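Local coordinates for protein VP24 (White spot syndrome virus, PDB 5HLJ) that serves as a major envelope protein of the virion, probably anchored in the viral membrane by a transmembrane helix, at residues Q54-D58 / S59-K63; T71-G75 / D76-T80; V136-K139 / N140-N143. All coordinates share one frame; numbering follows the deposited sequence.

Contact 1: Q54-D58 / S59-K63; sequences QGTSD and SELVK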
# COMPACT_ATOMS: atom_id res chain seq x y z
N GLN A 54 -14.97 21.08 -7.32
CA GLN A 54 -15.37 20.99 -5.92
C GLN A 54 -16.83 21.35 -5.68
O GLN A 54 -17.38 22.22 -6.35
CB GLN A 54 -14.48 21.89 -5.08
CG GLN A 54 -14.54 23.34 -5.49
CD GLN A 54 -13.38 24.15 -4.93
OE1 GLN A 54 -12.20 23.83 -5.16
NE2 GLN A 54 -13.69 25.20 -4.18
N GLY A 55 -17.44 20.66 -4.73
CA GLY A 55 -18.79 20.96 -4.30
C GLY A 55 -19.90 20.74 -5.32
O GLY A 55 -20.97 21.32 -5.20
N THR A 56 -19.64 19.91 -6.32
CA THR A 56 -20.64 19.61 -7.33
C THR A 56 -21.86 18.95 -6.68
O THR A 56 -21.73 18.01 -5.91
CB THR A 56 -20.06 18.70 -8.43
OG1 THR A 56 -18.95 19.35 -9.05
CG2 THR A 56 -21.09 18.37 -9.47
N SER A 57 -23.05 19.46 -6.99
CA SER A 57 -24.27 18.94 -6.40
C SER A 57 -24.60 17.58 -6.97
O SER A 57 -24.14 17.24 -8.06
CB SER A 57 -25.44 19.88 -6.64
OG SER A 57 -25.84 19.80 -7.99
N ASP A 58 -25.43 16.82 -6.27
CA ASP A 58 -25.77 15.48 -6.73
C ASP A 58 -26.44 15.48 -8.11
O ASP A 58 -26.16 14.59 -8.92
CB ASP A 58 -26.65 14.77 -5.70
CG ASP A 58 -25.83 14.07 -4.58
OD1 ASP A 58 -24.61 14.35 -4.43
OD2 ASP A 58 -26.42 13.25 -3.83
N SER A 59 -27.31 16.46 -8.40
CA SER A 59 -28.03 16.43 -9.68
C SER A 59 -27.09 16.75 -10.86
O SER A 59 -27.22 16.17 -11.93
CB SER A 59 -29.22 17.40 -9.68
OG SER A 59 -28.80 18.70 -9.31
N GLU A 60 -26.15 17.67 -10.65
CA GLU A 60 -25.12 17.93 -11.62
C GLU A 60 -24.18 16.74 -11.80
O GLU A 60 -23.82 16.37 -12.93
CB GLU A 60 -24.33 19.18 -11.22
CG GLU A 60 -25.13 20.48 -11.46
CD GLU A 60 -25.62 20.60 -12.91
OE1 GLU A 60 -24.78 20.52 -13.84
OE2 GLU A 60 -26.85 20.74 -13.13
N LEU A 61 -23.82 16.10 -10.68
CA LEU A 61 -22.83 15.02 -10.71
C LEU A 61 -23.24 13.88 -11.64
O LEU A 61 -22.40 13.35 -12.35
CB LEU A 61 -22.58 14.48 -9.29
CG LEU A 61 -21.27 13.73 -9.01
CD1 LEU A 61 -20.08 14.69 -9.00
CD2 LEU A 61 -21.37 12.99 -7.69
N VAL A 62 -24.53 13.53 -11.67
CA VAL A 62 -24.97 12.42 -12.53
C VAL A 62 -25.08 12.78 -14.01
O VAL A 62 -25.44 11.94 -14.84
CB VAL A 62 -26.33 11.85 -12.06
CG1 VAL A 62 -26.23 11.35 -10.61
CG2 VAL A 62 -27.45 12.85 -12.24
N LYS A 63 -24.78 14.03 -14.36
CA LYS A 63 -24.83 14.44 -15.77
C LYS A 63 -23.44 14.49 -16.42
O LYS A 63 -23.32 14.63 -17.64
CB LYS A 63 -25.51 15.81 -15.88
CG LYS A 63 -26.90 15.83 -15.25
CD LYS A 63 -27.77 16.99 -15.73
CE LYS A 63 -27.45 18.27 -15.00
NZ LYS A 63 -28.51 19.30 -15.26
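Ser59 opens the second segment. Its OG lies 3.4 Å from Ser57 OG, and both hydroxyls sit at the start of the short helix 58-61. Glu60 comes next. Its backbone N donates to Ser57 OG in a weak but fairly straight bond of 3.4 Å, with an N-H...O angle of 166°. Ser57 OG stands between its own backbone N and carbonyl carbon (chi1 73°), and this turns it back over the first turn. The CG of Glu60 packs on the same OG at 3.6 Å. The Glu60 chain bends at chi2, and OE2 forms a salt bridge with Lys63 NZ at 3.1 Å. Leu61 N donates to Ser57 O at 2.9 Å. The CD1 of Leu61 meets Thr56 CG2 at 3.8 Å, and that threonine methyl also rests against Glu60 CB. Leu61 is buried and also touches Ile69 and Thr71 of strand 68-72. Val62 N makes a weak bond to Asp58 O, and its CG1 packs on that oxygen at 3.7 Å. Asp58 itself turns its carboxylate to Arg96 in a salt bridge. The whole is a single-turn helix with a serine N-cap, set in the connection between strands 48-51 and 68-72.

Contact 2: T71-G75 / D76-T80; sequences TSLLG and DGDHT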
# COMPACT_ATOMS: atom_id res chain seq x y z
N THR A 71 -16.61 14.06 -6.71
CA THR A 71 -16.44 15.44 -6.27
C THR A 71 -16.03 15.45 -4.79
O THR A 71 -16.52 14.64 -4.00
CB THR A 71 -17.73 16.30 -6.49
OG1 THR A 71 -17.47 17.65 -6.12
CG2 THR A 71 -18.90 15.77 -5.67
N SER A 72 -15.12 16.33 -4.42
CA SER A 72 -14.81 16.54 -3.02
C SER A 72 -15.61 17.74 -2.51
O SER A 72 -15.74 18.74 -3.22
CB SER A 72 -13.31 16.76 -2.81
OG SER A 72 -12.81 17.77 -3.66
N LEU A 73 -16.18 17.61 -1.32
CA LEU A 73 -16.99 18.68 -0.72
C LEU A 73 -16.19 19.41 0.34
O LEU A 73 -15.34 18.83 1.01
CB LEU A 73 -18.29 18.12 -0.10
CG LEU A 73 -19.23 17.30 -1.00
CD1 LEU A 73 -20.59 17.06 -0.34
CD2 LEU A 73 -19.39 17.94 -2.39
N LEU A 74 -16.44 20.71 0.46
CA LEU A 74 -15.69 21.55 1.38
C LEU A 74 -16.65 22.18 2.38
O LEU A 74 -17.83 21.83 2.41
CB LEU A 74 -14.90 22.61 0.60
CG LEU A 74 -14.01 21.99 -0.49
CD1 LEU A 74 -13.39 23.04 -1.39
CD2 LEU A 74 -12.91 21.08 0.11
N GLY A 75 -16.17 23.08 3.22
CA GLY A 75 -17.09 23.71 4.16
C GLY A 75 -17.59 22.82 5.30
O GLY A 75 -17.82 21.61 5.12
N ASP A 76 -17.76 23.44 6.47
CA ASP A 76 -18.10 22.74 7.72
C ASP A 76 -19.32 21.86 7.54
O ASP A 76 -20.18 22.12 6.68
CB ASP A 76 -18.38 23.74 8.84
CG ASP A 76 -17.16 24.52 9.26
OD1 ASP A 76 -16.40 24.97 8.37
OD2 ASP A 76 -16.97 24.69 10.48
N GLY A 77 -19.41 20.84 8.36
CA GLY A 77 -20.56 19.96 8.26
C GLY A 77 -20.32 18.80 7.33
O GLY A 77 -20.85 17.72 7.55
N ASP A 78 -19.51 19.00 6.29
CA ASP A 78 -19.12 17.90 5.41
C ASP A 78 -17.97 17.10 6.04
O ASP A 78 -16.84 17.13 5.55
CB ASP A 78 -18.72 18.43 4.03
CG ASP A 78 -19.90 19.07 3.27
OD1 ASP A 78 -21.07 18.69 3.51
OD2 ASP A 78 -19.64 19.94 2.41
N HIS A 79 -18.26 16.42 7.15
CA HIS A 79 -17.27 15.69 7.94
C HIS A 79 -17.89 14.49 8.64
O HIS A 79 -18.86 14.65 9.38
CB HIS A 79 -16.65 16.58 9.03
CG HIS A 79 -15.61 17.53 8.54
ND1 HIS A 79 -14.31 17.15 8.31
CD2 HIS A 79 -15.67 18.86 8.28
CE1 HIS A 79 -13.61 18.20 7.91
NE2 HIS A 79 -14.42 19.25 7.89
N THR A 80 -17.33 13.30 8.45
CA THR A 80 -17.72 12.17 9.28
C THR A 80 -16.81 12.06 10.49
O THR A 80 -17.00 11.20 11.35
CB THR A 80 -17.67 10.85 8.52
OG1 THR A 80 -16.33 10.64 8.06
CG2 THR A 80 -18.64 10.87 7.33
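Asp78 reaches back to the backbone of Leu74 and Gly75 and closes a turn at the end of strand 68-72. It is the centre of an inverse gamma turn, in which His79 N makes a weak bond to Gly77 O. The loop leads on to strand 90-99 of the large mixed beta sheet. The CB of Asp78 lies 3.5 Å from Gly75 O. Gly75 O also accepts a weak bond from Asp78 N at 3.3 Å, so one carbonyl meets both the backbone and the side chain of this residue. The CG stands anti to its own carbonyl carbon (chi1 -66°), which carries the carboxylate toward Leu74. Asp78 CG is 3.6 Å from Leu74 O. At the tip, Asp78 OD2 touches Leu73 CB at 3.4 Å, and the two side chains cross at about a right angle. The CD1 of Leu73 reaches Asp78 OD2 at 4.1 Å. Leu73 also packs on Tyr94 and Arg96 of strand 90-99.

Gly75 and Gly77 both take positive phi (71° at Gly75), a backbone shape that suits residues without a side chain. Past the turn, the ring of His79 stacks with His33, and the backbone O of His79 accepts from Arg121 of a second subunit. Asp78 OD2 lies just 2.6 Å from Leu74 O, a spacing of two oxygens that would fit a protonated carboxyl group.

Contact 3: V136-K139 / N140-N143; sequences VLKK and NRIN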
# COMPACT_ATOMS: atom_id res chain seq x y z
N VAL A 136 -17.91 0.33 -0.10
CA VAL A 136 -18.60 -0.12 -1.30
C VAL A 136 -19.22 1.06 -2.06
O VAL A 136 -19.93 1.88 -1.49
CB VAL A 136 -19.69 -1.16 -0.99
CG1 VAL A 136 -20.43 -1.57 -2.27
CG2 VAL A 136 -19.09 -2.37 -0.32
N LEU A 137 -18.92 1.15 -3.35
CA LEU A 137 -19.62 2.11 -4.20
C LEU A 137 -20.75 1.36 -4.92
O LEU A 137 -20.51 0.63 -5.89
CB LEU A 137 -18.65 2.78 -5.19
CG LEU A 137 -17.33 3.32 -4.63
CD1 LEU A 137 -16.37 3.77 -5.75
CD2 LEU A 137 -17.55 4.46 -3.67
N LYS A 138 -21.96 1.50 -4.42
CA LYS A 138 -23.11 0.84 -5.02
C LYS A 138 -23.36 1.42 -6.42
O LYS A 138 -23.23 2.63 -6.63
CB LYS A 138 -24.35 1.00 -4.14
CG LYS A 138 -24.18 0.45 -2.73
CD LYS A 138 -24.04 -1.06 -2.76
CE LYS A 138 -25.36 -1.71 -3.14
NZ LYS A 138 -25.30 -3.19 -3.02
N LYS A 139 -23.68 0.57 -7.38
CA LYS A 139 -23.95 1.05 -8.73
C LYS A 139 -25.30 1.78 -8.85
O LYS A 139 -26.25 1.46 -8.14
CB LYS A 139 -23.89 -0.10 -9.72
CG LYS A 139 -24.98 -1.14 -9.56
CD LYS A 139 -24.91 -2.13 -10.71
CE LYS A 139 -26.08 -3.10 -10.66
NZ LYS A 139 -26.27 -3.66 -9.31
N ASN A 140 -25.35 2.77 -9.74
CA ASN A 140 -26.51 3.63 -9.94
C ASN A 140 -26.81 4.46 -8.72
O ASN A 140 -27.94 4.89 -8.51
CB ASN A 140 -27.75 2.82 -10.33
CG ASN A 140 -27.65 2.25 -11.72
OD1 ASN A 140 -27.71 1.04 -11.92
ND2 ASN A 140 -27.46 3.13 -12.70
N ARG A 141 -25.78 4.68 -7.91
CA ARG A 141 -25.97 5.43 -6.70
C ARG A 141 -24.82 6.41 -6.52
O ARG A 141 -23.72 6.19 -7.03
CB ARG A 141 -26.08 4.49 -5.50
CG ARG A 141 -26.86 5.08 -4.35
CD ARG A 141 -26.91 4.14 -3.17
NE ARG A 141 -27.58 2.87 -3.49
CZ ARG A 141 -27.70 1.86 -2.63
NH1 ARG A 141 -27.21 1.99 -1.40
NH2 ARG A 141 -28.32 0.74 -3.00
N ILE A 142 -25.10 7.51 -5.84
CA ILE A 142 -24.05 8.40 -5.40
C ILE A 142 -23.66 7.97 -3.98
O ILE A 142 -24.52 7.81 -3.11
CB ILE A 142 -24.48 9.87 -5.43
CG1 ILE A 142 -25.11 10.18 -6.80
CG2 ILE A 142 -23.31 10.79 -5.17
CD1 ILE A 142 -25.53 11.62 -6.96
N ASN A 143 -22.37 7.75 -3.77
CA ASN A 143 -21.88 7.18 -2.52
C ASN A 143 -20.95 8.14 -1.80
O ASN A 143 -20.21 8.90 -2.43
CB ASN A 143 -21.12 5.88 -2.78
CG ASN A 143 -21.91 4.90 -3.62
OD1 ASN A 143 -22.56 3.99 -3.08
ND2 ASN A 143 -21.83 5.05 -4.94
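Lys138 lays its CB over the guanidinium of Arg141, 3.7 Å above the plane and over its centre. Lys138 CG covers the same face and approaches Arg141 NH1 at 3.6 Å. Further out, Lys138 CE lies 3.8 Å from Arg141 NH2. The two side chains run side by side and point the same way. Arg141 extends with CG anti to the backbone N (chi1 -154°) and then bends at chi3, which brings the flat group alongside the lysine. The Lys138 chain bends at chi2 and chi3, and its NZ goes to Asp104 in a salt bridge. That carboxylate probably offsets the like charge of Arg141, whose NH2 is 5.0 Å from Lys138 NZ.

Lys138 to Arg141 form a type II beta turn, which links strand 135-137 to strand 141-151. Asn140 takes the left-handed backbone conformation expected at its third position.

Asn143 spans the mouth of this turn with its side-chain amide. Asn143 OD1 accepts from Lys138 N at 2.9 Å, with the donor above the carbonyl plane, 45° out of it. Asn143 ND2 donates to Lys138 O at 3.3 Å in a nearly straight bond, on a lone pair of that oxygen. ND2 also reaches Val97 O in strand 90-99, so both polar atoms of this buried amide are engaged. Leu137 CD2 packs against Asn143 CB at 3.9 Å.

Overall arrangement
All three contacts are local and lie in connections between strands. Contacts 1 and 2 lie at the surface, while contact 3 is partly buried. Contact 1 leads into strand 68-72 and contact 2 leaves it. They touch directly: Gly55 N probably bonds to Ser72 O, and Thr56 N to Thr71 OG1. Contact 3 meets contact 1 through Ile142, which packs on Asp58, Leu61 and Val62. Contacts 2 and 3 do not touch, with nearest atoms about 7 Å apart, though strands of both belong to one mixed beta sheet. Their chemistry differs. A serine hydroxyl caps a helix in contact 1, a carboxylate faces a carbonyl in contact 2, and a buried amide bridges backbone in contact 3.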